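GCN5-related N-acetyltransferase (Kribbella flavida, PDB 4MY0) probably transfers an acetyl group from acetyl-coenzyme A to an amino group of its substrate, possibly an aminoglycoside. Local coordinates at residues Glu61-Ala66 with Arg97-Leu102; Thr16-Val21 with Arg42-Phe47; Asp6-Val11 with Pro92-Arg97. All blocks are in the same frame, centred on the assembly; numbering follows the deposited sequence.

Interaction 1 of 3, residues Glu61-Ala66 with Arg97-Leu102; sequences EVVAAA and RGVGSL. With AC8 ([(2R,3R,4R,5R)-5-(6-amino-9H-purin-9-yl)-3,4-bis(phosphonooxy)tetrahydrofuran-2-yl]methyl (3R)-3-hydroxy-2,2-dimethyl-4-oxo-4-({3-oxo-3-[(2-sulfanylethyl)amino]propyl}amino)butyl dihydrogen diphosphate), chain L.
A small, buried apolar contact seats the first turn of helix 99-113 on the face of strand 61-75, at the coenzyme site of a GNAT domain. Val99 supplies all of the helical side of it through one methyl group. CG1 lies anti to the backbone N (chi1 175°), which carries it toward the strand, where it meets Ala64 CB at 3.7 Å. The same CG1 also touches Val63 CG1 at 4.0 Å, the two valine side chains crossing at about a right angle. Val63 and Ala64 are neighbours in sequence, yet both turn toward the helix, because they form a classic beta bulge opposite Val56 of strand 53-58. The small methyl of Ala64 lets the helix start come close, with the CA atoms of Ala64 and Gly100 7.1 Å apart, while the branched Val99 spans both strand residues.

Away from the strand, the same turn presents its polar atoms to the pyrophosphate of AC8. Gly98 N gives a hydrogen bond of 2.7 Å to O2A, and Gly100 N gives one of 2.7 Å to O4A. Ser101 grips O1A twice, through its backbone N at 3.0 Å and its OG at 2.7 Å. Gly98 is the N-cap residue and has a positive phi (89°), a conformation that suits glycine. Gly100, lacking a side chain, lets the pyrophosphate oxygen O6A come close. The helix start probably adds a favourable dipole to these bonds, and Gly96 N supplies a further one. Backbone N-H groups gathered round a pyrophosphate at the start of a helix are the hallmark of the GNAT coenzyme A-binding loop, and the run from Arg95 to Gly100 matches its Arg/Gln-x-x-Gly-x-Gly/Ala signature.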
loop_
_atom_site.group_PDB
_atom_site.type_symbol
_atom_site.label_atom_id
_atom_site.label_comp_id
_atom_site.label_asym_id
_atom_site.label_seq_id
_atom_site.Cartn_x
_atom_site.Cartn_y
_atom_site.Cartn_z
ATOM N N GLU C 61 16.595 -41.479 -10.217
ATOM C CA GLU C 61 15.858 -40.325 -9.709
ATOM C C GLU C 61 16.027 -39.117 -10.646
ATOM O O GLU C 61 17.158 -38.751 -10.997
ATOM C CB GLU C 61 16.343 -39.961 -8.306
ATOM C CG GLU C 61 15.245 -39.496 -7.372
ATOM C CD GLU C 61 14.431 -40.654 -6.809
ATOM O OE1 GLU C 61 15.027 -41.560 -6.183
ATOM O OE2 GLU C 61 13.195 -40.660 -6.996
ATOM N N VAL C 62 14.914 -38.504 -11.055
ATOM C CA VAL C 62 14.968 -37.293 -11.883
ATOM C C VAL C 62 15.444 -36.131 -11.018
ATOM O O VAL C 62 14.902 -35.869 -9.960
ATOM C CB VAL C 62 13.607 -36.955 -12.530
ATOM C CG1 VAL C 62 13.658 -35.571 -13.182
ATOM C CG2 VAL C 62 13.208 -38.018 -13.561
ATOM N N VAL C 63 16.468 -35.433 -11.475
ATOM C CA VAL C 63 17.114 -34.406 -10.658
ATOM C C VAL C 63 17.024 -33.025 -11.351
ATOM O O VAL C 63 17.180 -31.964 -10.722
ATOM C CB VAL C 63 18.561 -34.901 -10.385
ATOM C CG1 VAL C 63 19.567 -33.797 -10.361
ATOM C CG2 VAL C 63 18.592 -35.769 -9.118
ATOM N N ALA C 64 16.732 -33.039 -12.651
ATOM C CA ALA C 64 16.626 -31.796 -13.430
ATOM C C ALA C 64 15.838 -32.027 -14.718
ATOM O O ALA C 64 15.760 -33.159 -15.219
ATOM C CB ALA C 64 18.020 -31.233 -13.748
ATOM N N ALA C 65 15.238 -30.974 -15.259
ATOM C CA ALA C 65 14.441 -31.138 -16.481
ATOM C C ALA C 65 14.275 -29.817 -17.219
ATOM O O ALA C 65 14.333 -28.756 -16.613
ATOM C CB ALA C 65 13.062 -31.752 -16.153
ATOM N N ALA C 66 14.077 -29.897 -18.531
ATOM C CA ALA C 66 13.850 -28.718 -19.362
ATOM C C ALA C 66 13.140 -29.173 -20.610
ATOM O O ALA C 66 13.312 -30.321 -21.050
ATOM C CB ALA C 66 15.162 -28.050 -19.732
ATOM N N ARG C 97 26.127 -27.298 -8.795
ATOM C CA ARG C 97 27.023 -28.442 -8.953
ATOM C C ARG C 97 27.259 -28.795 -10.423
ATOM O O ARG C 97 27.813 -29.860 -10.723
ATOM C CB ARG C 97 26.418 -29.655 -8.242
ATOM C CG ARG C 97 26.205 -29.402 -6.760
ATOM C CD ARG C 97 25.435 -30.502 -6.061
ATOM N NE ARG C 97 24.840 -29.962 -4.842
ATOM C CZ ARG C 97 25.471 -29.847 -3.674
ATOM N NH1 ARG C 97 24.842 -29.318 -2.628
ATOM N NH2 ARG C 97 26.722 -30.254 -3.545
ATOM N N GLY C 98 26.835 -27.922 -11.339
ATOM C CA GLY C 98 27.014 -28.195 -12.768
ATOM C C GLY C 98 25.886 -28.976 -13.442
ATOM O O GLY C 98 25.952 -29.240 -14.644
ATOM N N VAL C 99 24.844 -29.339 -12.693
ATOM C CA VAL C 99 23.730 -30.096 -13.272
ATOM C C VAL C 99 22.911 -29.306 -14.325
ATOM O O VAL C 99 22.652 -29.800 -15.433
ATOM C CB VAL C 99 22.829 -30.687 -12.172
ATOM C CG1 VAL C 99 21.592 -31.382 -12.776
ATOM C CG2 VAL C 99 23.644 -31.664 -11.309
ATOM N N GLY C 100 22.517 -28.087 -13.988
ATOM C CA GLY C 100 21.807 -27.236 -14.935
ATOM C C GLY C 100 22.572 -27.004 -16.232
ATOM O O GLY C 100 21.977 -26.938 -17.308
ATOM N N SER C 101 23.893 -26.885 -16.131
ATOM C CA SER C 101 24.748 -26.693 -17.301
ATOM C C SER C 101 24.820 -27.956 -18.148
ATOM O O SER C 101 24.862 -27.895 -19.382
ATOM C CB SER C 101 26.165 -26.291 -16.860
ATOM O OG SER C 101 26.163 -24.998 -16.281
ATOM N N LEU C 102 24.845 -29.104 -17.484
ATOM C CA LEU C 102 24.883 -30.385 -18.189
ATOM C C LEU C 102 23.550 -30.560 -18.938
ATOM O O LEU C 102 23.522 -30.967 -20.101
ATOM C CB LEU C 102 25.140 -31.514 -17.179
ATOM C CG LEU C 102 25.359 -33.002 -17.504
ATOM C CD1 LEU C 102 24.061 -33.706 -17.587
ATOM C CD2 LEU C 102 26.186 -33.257 -18.787
HETATM N N1A AC8 L . 22.333 -16.915 -8.818
HETATM O O1A AC8 L . 25.213 -25.532 -13.798
HETATM P P1A AC8 L . 25.104 -24.803 -12.468
HETATM C C1B AC8 L . 25.442 -19.923 -11.558
HETATM S S1P AC8 L . 15.152 -19.996 -16.118
HETATM C C2A AC8 L . 23.534 -16.620 -9.352
HETATM O O2A AC8 L . 25.590 -25.516 -11.238
HETATM P P2A AC8 L . 22.379 -25.078 -11.578
HETATM C C2B AC8 L . 26.509 -20.811 -10.960
HETATM O O2B AC8 L . 27.257 -20.086 -9.975
HETATM O O2C AC8 L . 28.740 -21.957 -9.207
HETATM C C2P AC8 L . 15.758 -20.867 -14.632
HETATM N N3A AC8 L . 24.216 -17.546 -10.042
HETATM O O3A AC8 L . 23.580 -24.333 -12.349
HETATM C C3B AC8 L . 27.343 -21.162 -12.197
HETATM O O3B AC8 L . 28.191 -20.053 -12.514
HETATM P P3B AC8 L . 29.775 -19.947 -12.170
HETATM O O3C AC8 L . 26.681 -21.327 -7.909
HETATM C C3P AC8 L . 14.467 -21.378 -14.032
HETATM C C4A AC8 L . 23.692 -18.791 -10.208
HETATM O O4A AC8 L . 22.529 -26.574 -11.750
HETATM C C4B AC8 L . 26.339 -21.201 -13.334
HETATM O O4B AC8 L . 25.207 -20.457 -12.869
HETATM O O4C AC8 L . 28.652 -19.752 -7.947
HETATM P P4C AC8 L . 27.883 -20.834 -8.669
HETATM N N4P AC8 L . 14.552 -22.115 -12.775
HETATM C C5A AC8 L . 22.453 -19.109 -9.673
HETATM O O5A AC8 L . 22.262 -24.473 -10.209
HETATM C C5B AC8 L . 25.904 -22.617 -13.697
HETATM O O5B AC8 L . 25.845 -23.381 -12.498
HETATM C C5P AC8 L . 14.822 -21.666 -11.554
HETATM O O5P AC8 L . 15.126 -20.494 -11.360
HETATM C C6A AC8 L . 21.764 -18.133 -8.962
HETATM N N6A AC8 L . 20.551 -18.398 -8.413
HETATM O O6A AC8 L . 21.123 -24.569 -12.437
HETATM C C6P AC8 L . 14.712 -22.683 -10.442
HETATM N N7A AC8 L . 22.186 -20.402 -9.981
HETATM O O7A AC8 L . 29.947 -20.299 -10.711
HETATM C C7P AC8 L . 15.691 -22.507 -9.272
HETATM C C8A AC8 L . 23.237 -20.869 -10.702
HETATM O O8A AC8 L . 30.431 -20.925 -13.125
HETATM N N8P AC8 L . 17.040 -22.762 -9.787
HETATM N N9A AC8 L . 24.153 -19.885 -10.822
HETATM O O9A AC8 L . 30.077 -18.492 -12.457
HETATM C C9P AC8 L . 17.481 -23.835 -10.440
HETATM O O9P AC8 L . 16.736 -24.776 -10.661
HETATM C CAP AC8 L . 18.930 -23.887 -10.892
HETATM O OAP AC8 L . 19.776 -23.337 -9.881
HETATM C CBP AC8 L . 19.210 -23.128 -12.196
HETATM C CCP AC8 L . 20.721 -23.196 -12.468
HETATM C CDP AC8 L . 18.466 -23.778 -13.358
HETATM C CEP AC8 L . 18.802 -21.668 -12.090
#

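Interaction 2 of 3, residues Thr16-Val21 with Arg42-Phe47; sequences TQLDDV and RDAVEF
The first turn of helix 18-26 crosses helix 34-49 steeply, Leu18 and Ala44 being nearest, with CA atoms 7.7 Å apart. Leu18 reaches across this gap. Its CG stands anti to the carbonyl carbon (chi1 -71°), and both of its terminal methyls end over Ala44: CD1 is 3.8 Å and CD2 3.9 Å from Ala44 CB, so the alanine methyl sits against the fork of the leucine. CD1 has a second neighbour in Val45 CG2 at 4.1 Å, where the two side chains cross at about a right angle. The match is one of long against short: a leucine spans the space, and an alanine leaves room for the fork to settle close to the helix backbone. Val45 adds to the apolar surface with one methyl.

Phe53 of strand 53-58 touches both Leu18 and Ala44, and Ile13 also packs on Leu18, which places the pair in the layer between the two helices and the sheet. Charged residues of the same turns are engaged around this layer, Asp19 with Arg37 and Asp43 with Lys194 in salt bridges. With no hydrogen bond joining the two segments, their mutual hold rests on the fit of methyl groups and on the exclusion of water, and directional polar bonding is left to the helix flanks.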
loop_
_atom_site.group_PDB
_atom_site.type_symbol
_atom_site.label_atom_id
_atom_site.label_comp_id
_atom_site.label_asym_id
_atom_site.label_seq_id
_atom_site.Cartn_x
_atom_site.Cartn_y
_atom_site.Cartn_z
ATOM N N THR C 16 6.302 -41.705 -17.851
ATOM C CA THR C 16 6.221 -42.183 -16.472
ATOM C C THR C 16 7.099 -41.370 -15.507
ATOM O O THR C 16 6.959 -41.487 -14.294
ATOM C CB THR C 16 6.600 -43.677 -16.365
ATOM O OG1 THR C 16 7.950 -43.860 -16.812
ATOM C CG2 THR C 16 5.669 -44.535 -17.213
ATOM N N GLN C 17 8.007 -40.559 -16.044
ATOM C CA GLN C 17 8.859 -39.710 -15.210
ATOM C C GLN C 17 8.253 -38.323 -14.967
ATOM O O GLN C 17 8.870 -37.493 -14.297
ATOM C CB GLN C 17 10.249 -39.539 -15.840
ATOM C CG GLN C 17 11.120 -40.807 -15.841
ATOM C CD GLN C 17 12.439 -40.602 -16.577
ATOM O OE1 GLN C 17 12.468 -40.086 -17.699
ATOM N NE2 GLN C 17 13.536 -41.006 -15.948
ATOM N N LEU C 18 7.066 -38.063 -15.512
ATOM C CA LEU C 18 6.473 -36.729 -15.422
ATOM C C LEU C 18 6.113 -36.355 -13.975
ATOM O O LEU C 18 6.307 -35.204 -13.553
ATOM C CB LEU C 18 5.268 -36.592 -16.363
ATOM C CG LEU C 18 5.617 -36.534 -17.854
ATOM C CD1 LEU C 18 4.370 -36.362 -18.712
ATOM C CD2 LEU C 18 6.633 -35.429 -18.135
ATOM N N ASP C 19 5.615 -37.328 -13.212
ATOM C CA ASP C 19 5.331 -37.109 -11.793
ATOM C C ASP C 19 6.592 -36.652 -11.054
ATOM O O ASP C 19 6.541 -35.753 -10.205
ATOM C CB ASP C 19 4.769 -38.378 -11.155
ATOM C CG ASP C 19 3.368 -38.693 -11.629
ATOM O OD1 ASP C 19 2.601 -37.740 -11.870
ATOM O OD2 ASP C 19 3.033 -39.893 -11.757
ATOM N N ASP C 20 7.723 -37.261 -11.398
ATOM C CA ASP C 20 9.011 -36.867 -10.822
ATOM C C ASP C 20 9.442 -35.464 -11.264
ATOM O O ASP C 20 9.952 -34.677 -10.450
ATOM C CB ASP C 20 10.091 -37.897 -11.160
ATOM C CG ASP C 20 9.786 -39.268 -10.576
ATOM O OD1 ASP C 20 10.124 -39.490 -9.392
ATOM O OD2 ASP C 20 9.203 -40.117 -11.295
ATOM N N VAL C 21 9.245 -35.142 -12.542
ATOM C CA VAL C 21 9.552 -33.789 -13.009
ATOM C C VAL C 21 8.698 -32.780 -12.244
ATOM O O VAL C 21 9.189 -31.727 -11.841
ATOM C CB VAL C 21 9.329 -33.641 -14.519
ATOM C CG1 VAL C 21 9.467 -32.175 -14.935
ATOM C CG2 VAL C 21 10.326 -34.519 -15.287
ATOM N N ARG C 42 -0.859 -33.164 -19.779
ATOM C CA ARG C 42 -1.307 -33.286 -21.162
ATOM C C ARG C 42 -0.371 -32.530 -22.105
ATOM O O ARG C 42 0.004 -33.038 -23.164
ATOM C CB ARG C 42 -2.746 -32.784 -21.306
ATOM C CG ARG C 42 -3.300 -32.879 -22.724
ATOM C CD ARG C 42 -4.725 -32.336 -22.819
ATOM N NE ARG C 42 -4.795 -30.896 -22.568
ATOM C CZ ARG C 42 -5.414 -30.345 -21.526
ATOM N NH1 ARG C 42 -6.027 -31.112 -20.631
ATOM N NH2 ARG C 42 -5.423 -29.024 -21.381
ATOM N N ASP C 43 0.029 -31.326 -21.710
ATOM C CA ASP C 43 0.984 -30.553 -22.498
ATOM C C ASP C 43 2.362 -31.223 -22.540
ATOM O O ASP C 43 3.027 -31.237 -23.578
ATOM C CB ASP C 43 1.107 -29.124 -21.959
ATOM C CG ASP C 43 0.116 -28.165 -22.603
ATOM O OD1 ASP C 43 0.458 -27.585 -23.661
ATOM O OD2 ASP C 43 -1.001 -27.994 -22.056
ATOM N N ALA C 44 2.781 -31.789 -21.411
ATOM C CA ALA C 44 4.115 -32.393 -21.307
ATOM C C ALA C 44 4.276 -33.612 -22.235
ATOM O O ALA C 44 5.341 -33.824 -22.814
ATOM C CB ALA C 44 4.410 -32.771 -19.855
ATOM N N VAL C 45 3.216 -34.406 -22.365
ATOM C CA VAL C 45 3.241 -35.616 -23.199
ATOM C C VAL C 45 3.638 -35.317 -24.655
ATOM O O VAL C 45 4.464 -36.032 -25.237
ATOM C CB VAL C 45 1.900 -36.379 -23.123
ATOM C CG1 VAL C 45 1.801 -37.441 -24.213
ATOM C CG2 VAL C 45 1.736 -37.020 -21.749
ATOM N N GLU C 46 3.060 -34.253 -25.217
ATOM C CA GLU C 46 3.414 -33.753 -26.543
ATOM C C GLU C 46 4.934 -33.581 -26.656
ATOM O O GLU C 46 5.555 -34.077 -27.598
ATOM C CB GLU C 46 2.677 -32.427 -26.812
ATOM C CG GLU C 46 3.353 -31.462 -27.806
ATOM C CD GLU C 46 3.374 -29.992 -27.327
ATOM O OE1 GLU C 46 4.097 -29.168 -27.946
ATOM O OE2 GLU C 46 2.674 -29.664 -26.336
ATOM N N PHE C 47 5.528 -32.898 -25.680
ATOM C CA PHE C 47 6.971 -32.685 -25.660
ATOM C C PHE C 47 7.740 -34.007 -25.593
ATOM O O PHE C 47 8.756 -34.177 -26.275
ATOM C CB PHE C 47 7.360 -31.820 -24.461
ATOM C CG PHE C 47 6.986 -30.362 -24.602
ATOM C CD1 PHE C 47 7.877 -29.452 -25.161
ATOM C CD2 PHE C 47 5.756 -29.897 -24.148
ATOM C CE1 PHE C 47 7.540 -28.092 -25.278
ATOM C CE2 PHE C 47 5.412 -28.548 -24.264
ATOM C CZ PHE C 47 6.309 -27.644 -24.827
#

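Interaction 3 of 3, residues Asp6-Val11 with Pro92-Arg97; sequences DDLRLV and PEYRGR. With AC8 ([(2R,3R,4R,5R)-5-(6-amino-9H-purin-9-yl)-3,4-bis(phosphonooxy)tetrahydrofuran-2-yl]methyl (3R)-3-hydroxy-2,2-dimethyl-4-oxo-4-({3-oxo-3-[(2-sulfanylethyl)amino]propyl}amino)butyl dihydrogen diphosphate), chain L.
Tyr94 (chi1 -81°) and Asp6 (chi1 -76°) each set CG anti to the carbonyl carbon, and their side chains then approach from opposite directions until the phenol meets the carboxylate. Tyr94 OH donates a hydrogen bond of 2.6 Å to Asp6 OD1. It arrives on the syn side of that oxygen, 33° out of the carboxylate plane, while OD1 itself lies in the plane of the ring at its edge. Leu8 adds an apolar touch, CD2 lying 4.1 Å from Tyr94 CE1. Tyrosine suits this place because its ring can pack against aliphatic groups while its hydroxyl reaches an acid.

The carboxylate has other partners: Ser58 OG also bonds OD1, and Asn2 N bonds OD2. Beyond the tyrosine, the loop turns to AC8. Gly96 N donates to O5A at 3.0 Å, and the extended Arg95 lays one guanidinium face over C7P of the pantetheine arm, with Pro92 CA near the opposite face. Arg95 is held by Val90 O, by Arg27 O and by Ser245 of the second subunit. Bonds from Tyr94, Ser58 and Asn2 would probably stabilise a negative charge on Asp6, and the Tyr94 bond ties the N-terminal segment to the loop leading into the pyrophosphate site.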
loop_
_atom_site.group_PDB
_atom_site.type_symbol
_atom_site.label_atom_id
_atom_site.label_comp_id
_atom_site.label_asym_id
_atom_site.label_seq_id
_atom_site.Cartn_x
_atom_site.Cartn_y
_atom_site.Cartn_z
ATOM N N ASP C 6 26.224 -40.539 -6.495
ATOM C CA ASP C 6 25.532 -39.966 -7.648
ATOM C C ASP C 6 26.028 -40.593 -8.940
ATOM O O ASP C 6 27.202 -40.936 -9.059
ATOM C CB ASP C 6 25.712 -38.441 -7.725
ATOM C CG ASP C 6 24.855 -37.700 -6.708
ATOM O OD1 ASP C 6 23.781 -38.225 -6.352
ATOM O OD2 ASP C 6 25.257 -36.595 -6.265
ATOM N N ASP C 7 25.129 -40.740 -9.906
ATOM C CA ASP C 7 25.524 -41.200 -11.238
ATOM C C ASP C 7 24.742 -40.346 -12.220
ATOM O O ASP C 7 23.717 -40.769 -12.761
ATOM C CB ASP C 7 25.205 -42.688 -11.415
ATOM C CG ASP C 7 25.471 -43.183 -12.829
ATOM O OD1 ASP C 7 26.302 -42.565 -13.536
ATOM O OD2 ASP C 7 24.841 -44.192 -13.226
ATOM N N LEU C 8 25.215 -39.123 -12.423
ATOM C CA LEU C 8 24.436 -38.120 -13.132
ATOM C C LEU C 8 24.534 -38.296 -14.636
ATOM O O LEU C 8 25.626 -38.392 -15.188
ATOM C CB LEU C 8 24.888 -36.712 -12.736
ATOM C CG LEU C 8 24.620 -36.312 -11.290
ATOM C CD1 LEU C 8 25.661 -35.310 -10.825
ATOM C CD2 LEU C 8 23.203 -35.745 -11.159
ATOM N N ARG C 9 23.388 -38.346 -15.302
ATOM C CA ARG C 9 23.398 -38.411 -16.753
ATOM C C ARG C 9 22.158 -37.801 -17.391
ATOM O O ARG C 9 21.058 -37.774 -16.808
ATOM C CB ARG C 9 23.613 -39.843 -17.245
ATOM C CG ARG C 9 22.532 -40.772 -16.804
ATOM C CD ARG C 9 22.913 -42.241 -16.949
ATOM N NE ARG C 9 21.847 -43.048 -16.362
ATOM C CZ ARG C 9 20.761 -43.437 -17.024
ATOM N NH1 ARG C 9 20.614 -43.127 -18.310
ATOM N NH2 ARG C 9 19.828 -44.149 -16.405
ATOM N N LEU C 10 22.369 -37.318 -18.609
ATOM C CA LEU C 10 21.336 -36.673 -19.387
ATOM C C LEU C 10 20.433 -37.764 -19.931
ATOM O O LEU C 10 20.917 -38.811 -20.322
ATOM C CB LEU C 10 22.002 -35.928 -20.534
ATOM C CG LEU C 10 21.059 -35.232 -21.494
ATOM C CD1 LEU C 10 20.593 -33.953 -20.847
ATOM C CD2 LEU C 10 21.754 -34.997 -22.840
ATOM N N VAL C 11 19.123 -37.549 -19.930
ATOM C CA VAL C 11 18.215 -38.532 -20.524
ATOM C C VAL C 11 17.114 -37.815 -21.282
ATOM O O VAL C 11 16.973 -36.586 -21.174
ATOM C CB VAL C 11 17.512 -39.393 -19.461
ATOM C CG1 VAL C 11 18.496 -40.285 -18.728
ATOM C CG2 VAL C 11 16.731 -38.492 -18.491
ATOM N N PRO C 92 16.623 -28.836 -5.503
ATOM C CA PRO C 92 17.424 -27.941 -4.646
ATOM C C PRO C 92 18.773 -28.506 -4.211
ATOM O O PRO C 92 19.776 -27.781 -4.272
ATOM C CB PRO C 92 16.514 -27.710 -3.428
ATOM C CG PRO C 92 15.117 -27.769 -4.010
ATOM C CD PRO C 92 15.206 -28.892 -5.069
ATOM N N GLU C 93 18.817 -29.773 -3.811
ATOM C CA GLU C 93 20.064 -30.335 -3.298
ATOM C C GLU C 93 21.013 -30.710 -4.440
ATOM O O GLU C 93 22.117 -31.221 -4.199
ATOM C CB GLU C 93 19.794 -31.526 -2.353
ATOM C CG GLU C 93 19.551 -32.889 -3.043
ATOM C CD GLU C 93 18.154 -33.034 -3.643
ATOM O OE1 GLU C 93 17.699 -34.190 -3.852
ATOM O OE2 GLU C 93 17.513 -31.997 -3.930
ATOM N N TYR C 94 20.598 -30.431 -5.679
ATOM C CA TYR C 94 21.473 -30.683 -6.827
ATOM C C TYR C 94 21.934 -29.415 -7.551
ATOM O O TYR C 94 22.670 -29.511 -8.530
ATOM C CB TYR C 94 20.828 -31.670 -7.812
ATOM C CG TYR C 94 20.993 -33.100 -7.366
ATOM C CD1 TYR C 94 22.148 -33.813 -7.682
ATOM C CD2 TYR C 94 20.023 -33.724 -6.589
ATOM C CE1 TYR C 94 22.322 -35.119 -7.252
ATOM C CE2 TYR C 94 20.195 -35.033 -6.148
ATOM C CZ TYR C 94 21.343 -35.719 -6.486
ATOM O OH TYR C 94 21.521 -37.010 -6.051
ATOM N N ARG C 95 21.518 -28.241 -7.066
ATOM C CA ARG C 95 21.911 -26.962 -7.680
ATOM C C ARG C 95 23.336 -26.547 -7.314
ATOM O O ARG C 95 23.848 -26.932 -6.265
ATOM C CB ARG C 95 20.935 -25.852 -7.253
ATOM C CG ARG C 95 19.477 -26.152 -7.604
ATOM C CD ARG C 95 18.490 -25.142 -6.980
ATOM N NE ARG C 95 17.106 -25.521 -7.285
ATOM C CZ ARG C 95 16.035 -25.155 -6.581
ATOM N NH1 ARG C 95 14.836 -25.568 -6.967
ATOM N NH2 ARG C 95 16.156 -24.390 -5.490
ATOM N N GLY C 96 23.976 -25.752 -8.171
ATOM C CA GLY C 96 25.307 -25.224 -7.870
ATOM C C GLY C 96 26.400 -26.271 -7.992
ATOM O O GLY C 96 27.464 -26.146 -7.384
ATOM N N ARG C 97 26.127 -27.298 -8.795
ATOM C CA ARG C 97 27.023 -28.442 -8.953
ATOM C C ARG C 97 27.259 -28.795 -10.423
ATOM O O ARG C 97 27.813 -29.860 -10.723
ATOM C CB ARG C 97 26.418 -29.655 -8.242
ATOM C CG ARG C 97 26.205 -29.402 -6.760
ATOM C CD ARG C 97 25.435 -30.502 -6.061
ATOM N NE ARG C 97 24.840 -29.962 -4.842
ATOM C CZ ARG C 97 25.471 -29.847 -3.674
ATOM N NH1 ARG C 97 24.842 -29.318 -2.628
ATOM N NH2 ARG C 97 26.722 -30.254 -3.545
HETATM N N1A AC8 L . 22.333 -16.915 -8.818
HETATM O O1A AC8 L . 25.213 -25.532 -13.798
HETATM P P1A AC8 L . 25.104 -24.803 -12.468
HETATM C C1B AC8 L . 25.442 -19.923 -11.558
HETATM S S1P AC8 L . 15.152 -19.996 -16.118
HETATM C C2A AC8 L . 23.534 -16.620 -9.352
HETATM O O2A AC8 L . 25.590 -25.516 -11.238
HETATM P P2A AC8 L . 22.379 -25.078 -11.578
HETATM C C2B AC8 L . 26.509 -20.811 -10.960
HETATM O O2B AC8 L . 27.257 -20.086 -9.975
HETATM O O2C AC8 L . 28.740 -21.957 -9.207
HETATM C C2P AC8 L . 15.758 -20.867 -14.632
HETATM N N3A AC8 L . 24.216 -17.546 -10.042
HETATM O O3A AC8 L . 23.580 -24.333 -12.349
HETATM C C3B AC8 L . 27.343 -21.162 -12.197
HETATM O O3B AC8 L . 28.191 -20.053 -12.514
HETATM P P3B AC8 L . 29.775 -19.947 -12.170
HETATM O O3C AC8 L . 26.681 -21.327 -7.909
HETATM C C3P AC8 L . 14.467 -21.378 -14.032
HETATM C C4A AC8 L . 23.692 -18.791 -10.208
HETATM O O4A AC8 L . 22.529 -26.574 -11.750
HETATM C C4B AC8 L . 26.339 -21.201 -13.334
HETATM O O4B AC8 L . 25.207 -20.457 -12.869
HETATM O O4C AC8 L . 28.652 -19.752 -7.947
HETATM P P4C AC8 L . 27.883 -20.834 -8.669
HETATM N N4P AC8 L . 14.552 -22.115 -12.775
HETATM C C5A AC8 L . 22.453 -19.109 -9.673
HETATM O O5A AC8 L . 22.262 -24.473 -10.209
HETATM C C5B AC8 L . 25.904 -22.617 -13.697
HETATM O O5B AC8 L . 25.845 -23.381 -12.498
HETATM C C5P AC8 L . 14.822 -21.666 -11.554
HETATM O O5P AC8 L . 15.126 -20.494 -11.360
HETATM C C6A AC8 L . 21.764 -18.133 -8.962
HETATM N N6A AC8 L . 20.551 -18.398 -8.413
HETATM O O6A AC8 L . 21.123 -24.569 -12.437
HETATM C C6P AC8 L . 14.712 -22.683 -10.442
HETATM N N7A AC8 L . 22.186 -20.402 -9.981
HETATM O O7A AC8 L . 29.947 -20.299 -10.711
HETATM C C7P AC8 L . 15.691 -22.507 -9.272
HETATM C C8A AC8 L . 23.237 -20.869 -10.702
HETATM O O8A AC8 L . 30.431 -20.925 -13.125
HETATM N N8P AC8 L . 17.040 -22.762 -9.787
HETATM N N9A AC8 L . 24.153 -19.885 -10.822
HETATM O O9A AC8 L . 30.077 -18.492 -12.457
HETATM C C9P AC8 L . 17.481 -23.835 -10.440
HETATM O O9P AC8 L . 16.736 -24.776 -10.661
HETATM C CAP AC8 L . 18.930 -23.887 -10.892
HETATM O OAP AC8 L . 19.776 -23.337 -9.881
HETATM C CBP AC8 L . 19.210 -23.128 -12.196
HETATM C CCP AC8 L . 20.721 -23.196 -12.468
HETATM C CDP AC8 L . 18.466 -23.778 -13.358
HETATM C CEP AC8 L . 18.802 -21.668 -12.090
#

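In the fold
All three contacts lie within one GNAT domain, but they differ in depth and chemistry. Interactions 1 and 2 are buried and purely apolar between their segments; interaction 3 is at the surface and depends on a hydrogen bond. Interactions 1 and 3 have centres about 5 Å apart, share Arg97, and both reach AC8 and the second subunit; Val63 CG1 packs on Tyr94 CG at 3.4 Å, linking them directly. Interaction 2 lies away from the coenzyme, its centre about 16 Å from that of interaction 1, yet it meets strand 61-75 where Val21 CG1 touches Ala65 CB at 3.8 Å. Strand 61-75 therefore has interaction 1 on one set of residues and helix 18-26 on another.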